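Side-chain contacts in protein-glutamine gamma-glutamyltransferase (PDB 6G49), which cross-links proteins in vitro by joining glutamine to lysine side chains through its periplasmic transglutaminase domain, and is critical for the viability of Pseudomonas aeruginosa: residues A189-L194 with L254-I259; A203-L208 with G248-V253. One frame throughout, in Å; residues are numbered along the deposited sequence. Where two conformers were deposited one is given.

Contact 1: residues A189-L194 with L254-I259; sequences ALADEL and LRAAGI
The flat peptide group joining Ala256 to Ala257 turns one face to helix 185-197, and the methyl of Ala191 rests on that face almost directly above the carbonyl carbon: Ala191 CB is 3.6 Å from Ala256 C. The methyl of Ala256 leans out on the same side of this peptide, bringing Ala191 CB and Ala256 CB to 3.4 Å, tighter than an ordinary van der Waals contact. Ala257 adds its own methyl beside them, with Ala257 CB 4.2 Å from Ala191 CB. Methyl groups are small enough for the backbones to come close, the CA atoms of Ala191 and Ala257 lying 4.7 Å apart. At the carbonyl edge of the same peptide, water 1 bridges Ala256 O and Asp192 OD1, 2.7 Å from the latter; it is tilted out of the peptide plane toward the Ala191 side. Asp192 points its CB away from the contact, yet CG anti to the carbonyl carbon (chi1 -72°) brings the carboxylate back toward the carbonyl of Ala256, at an exposed position where a charged group can be hydrated. Helix 243-256 ends here in a Schellman motif: Ile259 N bonds to Leu254 O and Gly258 N to Arg255 O, and Gly258 takes the positive phi (85°) that a residue without CB adopts easily. In this transglutaminase-like domain the C-terminal end of the helix lies against helix 185-197. Away from Ala191, Arg255 reaches backbone carbonyls of Gln178, Ala261 and Glu79, three acceptors that give the guanidinium of a buried residue its partners. Ala257 also touches Leu204 of helix 201-214, and its side chain is about 5 Å from a bound phosphate ion, probably acquired from the crystallisation medium.

Contact 2: residues A203-L208 with G248-V253; sequences ALVAAL and GAMAFV
Met250 and Val205 meet at about a right angle, the long methionine running across to the compact valine. In the conformer described here (a second was deposited) Met250 is extended throughout, CG anti to the backbone N (chi1 -173°) and the chain straight beyond it, which carries its methyl to the other helix: Met250 CE lies 3.8 Å from Val205 CG1. The slim, unbranched thioether is well suited to bridging a gap of this length, for the axes of the two segments approach no closer than 11.3 Å. Leu208, on the same helix as Val205, slants across the side chains of both Met250 and Val253. One branch does the work: Leu208 CD2 is 3.7 Å from Met250 CG and 3.9 Å from Val253 CG1, so it sits between two side chains that the helix presents about one turn apart. A single leucine methyl, carried out from the backbone by CB and CG, is enough to touch both neighbours. With an angle of 142° between their N-to-C directions, helices 201-214 and 243-256 run roughly antiparallel. The second of them begins at Cys243, the probable nucleophile, as expected of a transglutaminase-like core, in which the catalytic cysteine opens a buried helix. The side chain of Met250 is about 7 Å from that of Asp303 and about 11 Å from that of Cys243, both probable active-site residues, so Met250 lies near the probable active site without touching its residues. Beyond the pair, Val253 packs on Leu235 of helix 230-238, while Val205 and Leu208 also reach Leu254.

How the contacts relate
Helix 243-256 serves both contacts: residues 248-253 face helix 201-214, and residues 254-259, directly following, meet helix 185-197. Those two partner helices follow each other in the chain, and both segments of contact 2 fall between those of contact 1. The centres of the contacts are 8 Å apart, contact 2 deeper in the domain. They also touch directly: Ala191 CB approaches Val253 O, and Leu194 O packs against Leu204 CD1. Three helices of the transglutaminase-like region are thus packed together, the one that starts at the probable nucleophile Cys243 lying along its later half against helices 185-197 and 201-214, with helix 230-238 coming between them and it in the chain.

Contact 1: residues A189-L194 with L254-I259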
ATOM      1  N   ALA A 189      18.169  10.084  11.746  1.00 26.18           N
ATOM      2  CA  ALA A 189      18.595  11.519  11.836  1.00 29.62           C
ATOM      3  C   ALA A 189      17.720  12.429  10.959  1.00 27.62           C
ATOM      4  O   ALA A 189      17.309  13.513  11.347  1.00 29.74           O
ATOM      5  CB  ALA A 189      20.068  11.645  11.453  1.00 31.64           C
ATOM      6  N   LEU A 190      17.416  11.974   9.732  1.00 29.38           N
ATOM      7  CA  LEU A 190      16.531  12.703   8.874  1.00 24.74           C
ATOM      8  C   LEU A 190      15.163  12.890   9.538  1.00 23.35           C
ATOM      9  O   LEU A 190      14.612  13.963   9.487  1.00 26.53           O
ATOM     10  CB  LEU A 190      16.415  11.979   7.531  1.00 25.06           C
ATOM     11  CG  LEU A 190      15.397  12.556   6.558  1.00 26.38           C
ATOM     12  CD1 LEU A 190      15.764  13.963   6.076  1.00 30.21           C
ATOM     13  CD2 LEU A 190      15.200  11.637   5.362  1.00 26.29           C
ATOM     14  N   ALA A 191      14.601  11.806  10.114  1.00 23.97           N
ATOM     15  CA  ALA A 191      13.308  11.857  10.745  1.00 23.19           C
ATOM     16  C   ALA A 191      13.305  12.893  11.894  1.00 23.98           C
ATOM     17  O   ALA A 191      12.384  13.648  12.054  1.00 24.44           O
ATOM     18  CB  ALA A 191      12.954  10.505  11.283  1.00 24.45           C
ATOM     19  N   ASP A 192      14.394  12.893  12.647  1.00 26.48           N
ATOM     20  CA  ASP A 192      14.573  13.888  13.748  1.00 33.08           C
ATOM     21  C   ASP A 192      14.540  15.329  13.239  1.00 28.47           C
ATOM     22  O   ASP A 192      13.875  16.148  13.812  1.00 32.35           O
ATOM     23  CB  ASP A 192      15.924  13.699  14.434  1.00 34.98           C
ATOM     24  CG  ASP A 192      15.980  12.448  15.277  1.00 47.46           C
ATOM     25  OD1 ASP A 192      14.887  11.887  15.548  1.00 52.97           O
ATOM     26  OD2 ASP A 192      17.124  12.010  15.617  1.00 57.58           O
ATOM     27  N   GLU A 193      15.240  15.570  12.145  1.00 32.63           N
ATOM     28  CA  GLU A 193      15.349  16.887  11.536  0.50 30.38           C
ATOM     29  C   GLU A 193      13.965  17.280  11.026  1.00 35.10           C
ATOM     30  O   GLU A 193      13.502  18.401  11.224  1.00 33.39           O
ATOM     31  CB  GLU A 193      16.425  16.886  10.440  0.50 32.53           C
ATOM     32  CG  GLU A 193      17.833  16.656  10.967  0.50 36.07           C
ATOM     33  CD  GLU A 193      18.842  16.119   9.970  0.50 41.10           C
ATOM     34  OE1 GLU A 193      18.575  16.216   8.760  0.50 44.90           O
ATOM     35  OE2 GLU A 193      19.893  15.597  10.411  0.50 48.06           O
ATOM     36  N   LEU A 194      13.281  16.334  10.348  1.00 28.08           N
ATOM     37  CA  LEU A 194      11.976  16.664   9.859  1.00 26.00           C
ATOM     38  C   LEU A 194      10.987  16.975  10.987  1.00 24.32           C
ATOM     39  O   LEU A 194      10.127  17.846  10.812  1.00 28.62           O
ATOM     40  CB  LEU A 194      11.431  15.510   8.997  1.00 26.68           C
ATOM     41  CG  LEU A 194      12.046  15.401   7.610  1.00 27.34           C
ATOM     42  CD1 LEU A 194      11.788  14.021   7.021  1.00 30.51           C
ATOM     43  CD2 LEU A 194      11.521  16.467   6.677  1.00 32.51           C
ATOM     44  N   LEU A 254       8.613   8.144   8.670  1.00 17.68           N
ATOM     45  CA  LEU A 254       7.431   8.663   9.395  1.00 19.30           C
ATOM     46  C   LEU A 254       7.388   8.101  10.818  1.00 19.69           C
ATOM     47  O   LEU A 254       7.174   8.884  11.786  1.00 19.68           O
ATOM     48  CB  LEU A 254       6.143   8.358   8.626  1.00 18.27           C
ATOM     49  CG  LEU A 254       5.945   9.086   7.300  1.00 19.97           C
ATOM     50  CD1 LEU A 254       4.670   8.618   6.650  1.00 19.62           C
ATOM     51  CD2 LEU A 254       5.951  10.601   7.434  1.00 25.02           C
ATOM     52  N   ARG A 255       7.616   6.822  10.988  1.00 18.66           N
ATOM     53  CA  ARG A 255       7.561   6.234  12.290  1.00 19.47           C
ATOM     54  C   ARG A 255       8.675   6.821  13.153  1.00 21.97           C
ATOM     55  O   ARG A 255       8.449   7.076  14.385  1.00 21.16           O
ATOM     56  CB  ARG A 255       7.797   4.741  12.244  1.00 19.08           C
ATOM     57  CG  ARG A 255       6.626   3.963  11.655  1.00 17.64           C
ATOM     58  CD  ARG A 255       6.787   2.492  11.883  1.00 17.31           C
ATOM     59  NE  ARG A 255       5.606   1.748  11.399  1.00 18.07           N
ATOM     60  CZ  ARG A 255       5.348   0.484  11.577  1.00 17.36           C
ATOM     61  NH1 ARG A 255       6.201  -0.336  12.186  1.00 19.05           N
ATOM     62  NH2 ARG A 255       4.145   0.020  11.167  1.00 16.95           N
ATOM     63  N   ALA A 256       9.854   7.022  12.566  1.00 19.19           N
ATOM     64  CA  ALA A 256      10.999   7.573  13.334  1.00 20.88           C
ATOM     65  C   ALA A 256      10.726   9.023  13.719  1.00 23.99           C
ATOM     66  O   ALA A 256      11.349   9.495  14.717  1.00 24.93           O
ATOM     67  CB  ALA A 256      12.291   7.399  12.599  1.00 22.08           C
ATOM     68  N   ALA A 257       9.861   9.731  13.017  1.00 22.24           N
ATOM     69  CA  ALA A 257       9.456  11.095  13.318  1.00 21.90           C
ATOM     70  C   ALA A 257       8.240  11.133  14.264  1.00 23.18           C
ATOM     71  O   ALA A 257       7.684  12.183  14.486  1.00 25.96           O
ATOM     72  CB  ALA A 257       9.098  11.840  12.068  1.00 22.84           C
ATOM     73  N   GLY A 258       7.753   9.981  14.717  1.00 20.21           N
ATOM     74  CA  GLY A 258       6.631   9.905  15.648  1.00 23.14           C
ATOM     75  C   GLY A 258       5.255   9.940  15.007  1.00 26.21           C
ATOM     76  O   GLY A 258       4.299  10.165  15.697  1.00 23.66           O
ATOM     77  N   ILE A 259       5.154   9.609  13.701  1.00 21.21           N
ATOM     78  CA  ILE A 259       3.903   9.590  12.951  1.00 22.06           C
ATOM     79  C   ILE A 259       3.563   8.123  12.708  1.00 21.60           C
ATOM     80  O   ILE A 259       4.353   7.428  12.056  1.00 19.96           O
ATOM     81  CB  ILE A 259       4.004  10.381  11.620  1.00 22.64           C
ATOM     82  CG1 ILE A 259       4.341  11.848  11.881  1.00 25.22           C
ATOM     83  CG2 ILE A 259       2.699  10.221  10.838  1.00 22.28           C
ATOM     84  CD1 ILE A 259       4.599  12.686  10.679  1.00 24.59           C
TER
HETATM   85  O   HOH W   1      14.402   9.261  14.922  1.00 40.15           O

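Contact 2: residues A203-L208 with G248-V253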
ATOM      1  N   ALA A 203       2.429  18.529   6.906  1.00 29.42           N
ATOM      2  CA  ALA A 203       3.594  19.236   6.473  1.00 30.02           C
ATOM      3  C   ALA A 203       4.841  18.351   6.448  1.00 26.76           C
ATOM      4  O   ALA A 203       5.719  18.534   5.544  1.00 30.20           O
ATOM      5  CB  ALA A 203       3.833  20.430   7.401  1.00 33.66           C
ATOM      6  N   LEU A 204       4.998  17.452   7.432  1.00 25.24           N
ATOM      7  CA  LEU A 204       6.164  16.624   7.435  1.00 24.50           C
ATOM      8  C   LEU A 204       6.095  15.654   6.221  1.00 24.27           C
ATOM      9  O   LEU A 204       7.102  15.421   5.526  1.00 24.57           O
ATOM     10  CB  LEU A 204       6.228  15.879   8.766  1.00 25.60           C
ATOM     11  CG  LEU A 204       7.571  15.263   9.101  1.00 24.11           C
ATOM     12  CD1 LEU A 204       7.772  15.106  10.590  1.00 27.73           C
ATOM     13  CD2 LEU A 204       7.776  13.894   8.417  1.00 27.07           C
ATOM     14  N   VAL A 205       4.932  15.038   6.050  1.00 23.42           N
ATOM     15  CA  VAL A 205       4.697  14.117   4.920  1.00 21.58           C
ATOM     16  C   VAL A 205       5.019  14.851   3.612  1.00 23.23           C
ATOM     17  O   VAL A 205       5.714  14.320   2.721  1.00 23.29           O
ATOM     18  CB  VAL A 205       3.258  13.605   4.949  1.00 22.31           C
ATOM     19  CG1 VAL A 205       2.875  12.968   3.601  1.00 26.42           C
ATOM     20  CG2 VAL A 205       3.122  12.609   6.088  1.00 22.51           C
ATOM     21  N   ALA A 206       4.509  16.071   3.452  1.00 24.70           N
ATOM     22  CA  ALA A 206       4.816  16.853   2.206  1.00 25.84           C
ATOM     23  C   ALA A 206       6.312  17.084   2.020  1.00 28.40           C
ATOM     24  O   ALA A 206       6.813  16.961   0.902  1.00 26.51           O
ATOM     25  CB  ALA A 206       4.043  18.160   2.210  1.00 28.95           C
ATOM     26  N   ALA A 207       7.049  17.383   3.093  1.00 24.67           N
ATOM     27  CA  ALA A 207       8.461  17.639   2.994  1.00 27.54           C
ATOM     28  C   ALA A 207       9.197  16.355   2.565  1.00 30.09           C
ATOM     29  O   ALA A 207      10.151  16.378   1.736  1.00 27.01           O
ATOM     30  CB  ALA A 207       8.989  18.186   4.306  1.00 29.87           C
ATOM     31  N   LEU A 208       8.747  15.201   3.108  1.00 25.89           N
ATOM     32  CA  LEU A 208       9.348  13.974   2.728  1.00 26.16           C
ATOM     33  C   LEU A 208       9.062  13.643   1.250  1.00 23.92           C
ATOM     34  O   LEU A 208       9.974  13.179   0.529  1.00 26.82           O
ATOM     35  CB  LEU A 208       8.825  12.902   3.699  1.00 23.72           C
ATOM     36  CG  LEU A 208       9.430  11.524   3.626  1.00 26.19           C
ATOM     37  CD1 LEU A 208      10.941  11.528   3.594  1.00 26.31           C
ATOM     38  CD2 LEU A 208       8.949  10.683   4.821  1.00 27.35           C
ATOM     39  N   GLY A 248       8.523   1.475   1.994  1.00 17.63           N
ATOM     40  CA  GLY A 248       9.190   1.051   3.241  1.00 17.79           C
ATOM     41  C   GLY A 248      10.023   2.153   3.801  1.00 18.29           C
ATOM     42  O   GLY A 248       9.948   2.472   5.010  1.00 18.71           O
ATOM     43  N   ALA A 249      10.767   2.870   2.943  1.00 18.50           N
ATOM     44  CA  ALA A 249      11.597   3.956   3.473  1.00 20.83           C
ATOM     45  C   ALA A 249      10.761   5.108   3.983  1.00 18.68           C
ATOM     46  O   ALA A 249      11.046   5.692   5.064  1.00 19.89           O
ATOM     47  CB  ALA A 249      12.588   4.471   2.458  1.00 20.94           C
ATOM     48  N   MET A 250       9.677   5.458   3.294  1.00 18.33           N
ATOM     49  CA  MET A 250       8.826   6.524   3.749  0.51 19.85           C
ATOM     50  C   MET A 250       8.166   6.130   5.073  1.00 20.66           C
ATOM     51  O   MET A 250       8.097   6.973   5.997  1.00 20.18           O
ATOM     52  CB  MET A 250       7.721   6.875   2.764  0.51 19.97           C
ATOM     53  CG  MET A 250       6.936   8.073   3.144  0.51 22.89           C
ATOM     54  SD  MET A 250       5.687   8.514   1.886  0.51 19.52           S
ATOM     55  CE  MET A 250       4.992  10.010   2.570  0.51 21.02           C
ATOM     56  N   ALA A 251       7.651   4.898   5.164  1.00 19.09           N
ATOM     57  CA  ALA A 251       7.017   4.474   6.411  1.00 17.77           C
ATOM     58  C   ALA A 251       8.036   4.498   7.566  1.00 19.09           C
ATOM     59  O   ALA A 251       7.690   4.922   8.689  1.00 20.28           O
ATOM     60  CB  ALA A 251       6.379   3.123   6.263  1.00 18.76           C
ATOM     61  N   PHE A 252       9.256   4.048   7.313  1.00 19.28           N
ATOM     62  CA  PHE A 252      10.348   4.082   8.311  1.00 18.90           C
ATOM     63  C   PHE A 252      10.538   5.494   8.841  1.00 19.76           C
ATOM     64  O   PHE A 252      10.538   5.705  10.075  1.00 18.75           O
ATOM     65  CB  PHE A 252      11.640   3.543   7.729  1.00 20.08           C
ATOM     66  CG  PHE A 252      12.768   3.503   8.719  1.00 18.79           C
ATOM     67  CD1 PHE A 252      13.436   4.660   9.076  1.00 21.11           C
ATOM     68  CD2 PHE A 252      13.127   2.304   9.277  1.00 19.41           C
ATOM     69  CE1 PHE A 252      14.450   4.614  10.025  1.00 21.92           C
ATOM     70  CE2 PHE A 252      14.155   2.244  10.232  1.00 22.08           C
ATOM     71  CZ  PHE A 252      14.823   3.403  10.574  1.00 20.21           C
ATOM     72  N   VAL A 253      10.720   6.457   7.934  1.00 18.89           N
ATOM     73  CA  VAL A 253      11.033   7.827   8.336  1.00 20.65           C
ATOM     74  C   VAL A 253       9.863   8.420   9.100  1.00 22.33           C
ATOM     75  O   VAL A 253      10.054   9.078  10.130  1.00 21.37           O
ATOM     76  CB  VAL A 253      11.452   8.706   7.145  1.00 20.54           C
ATOM     77  CG1 VAL A 253      11.635  10.165   7.556  1.00 26.03           C
ATOM     78  CG2 VAL A 253      12.717   8.172   6.560  1.00 20.10           C
TER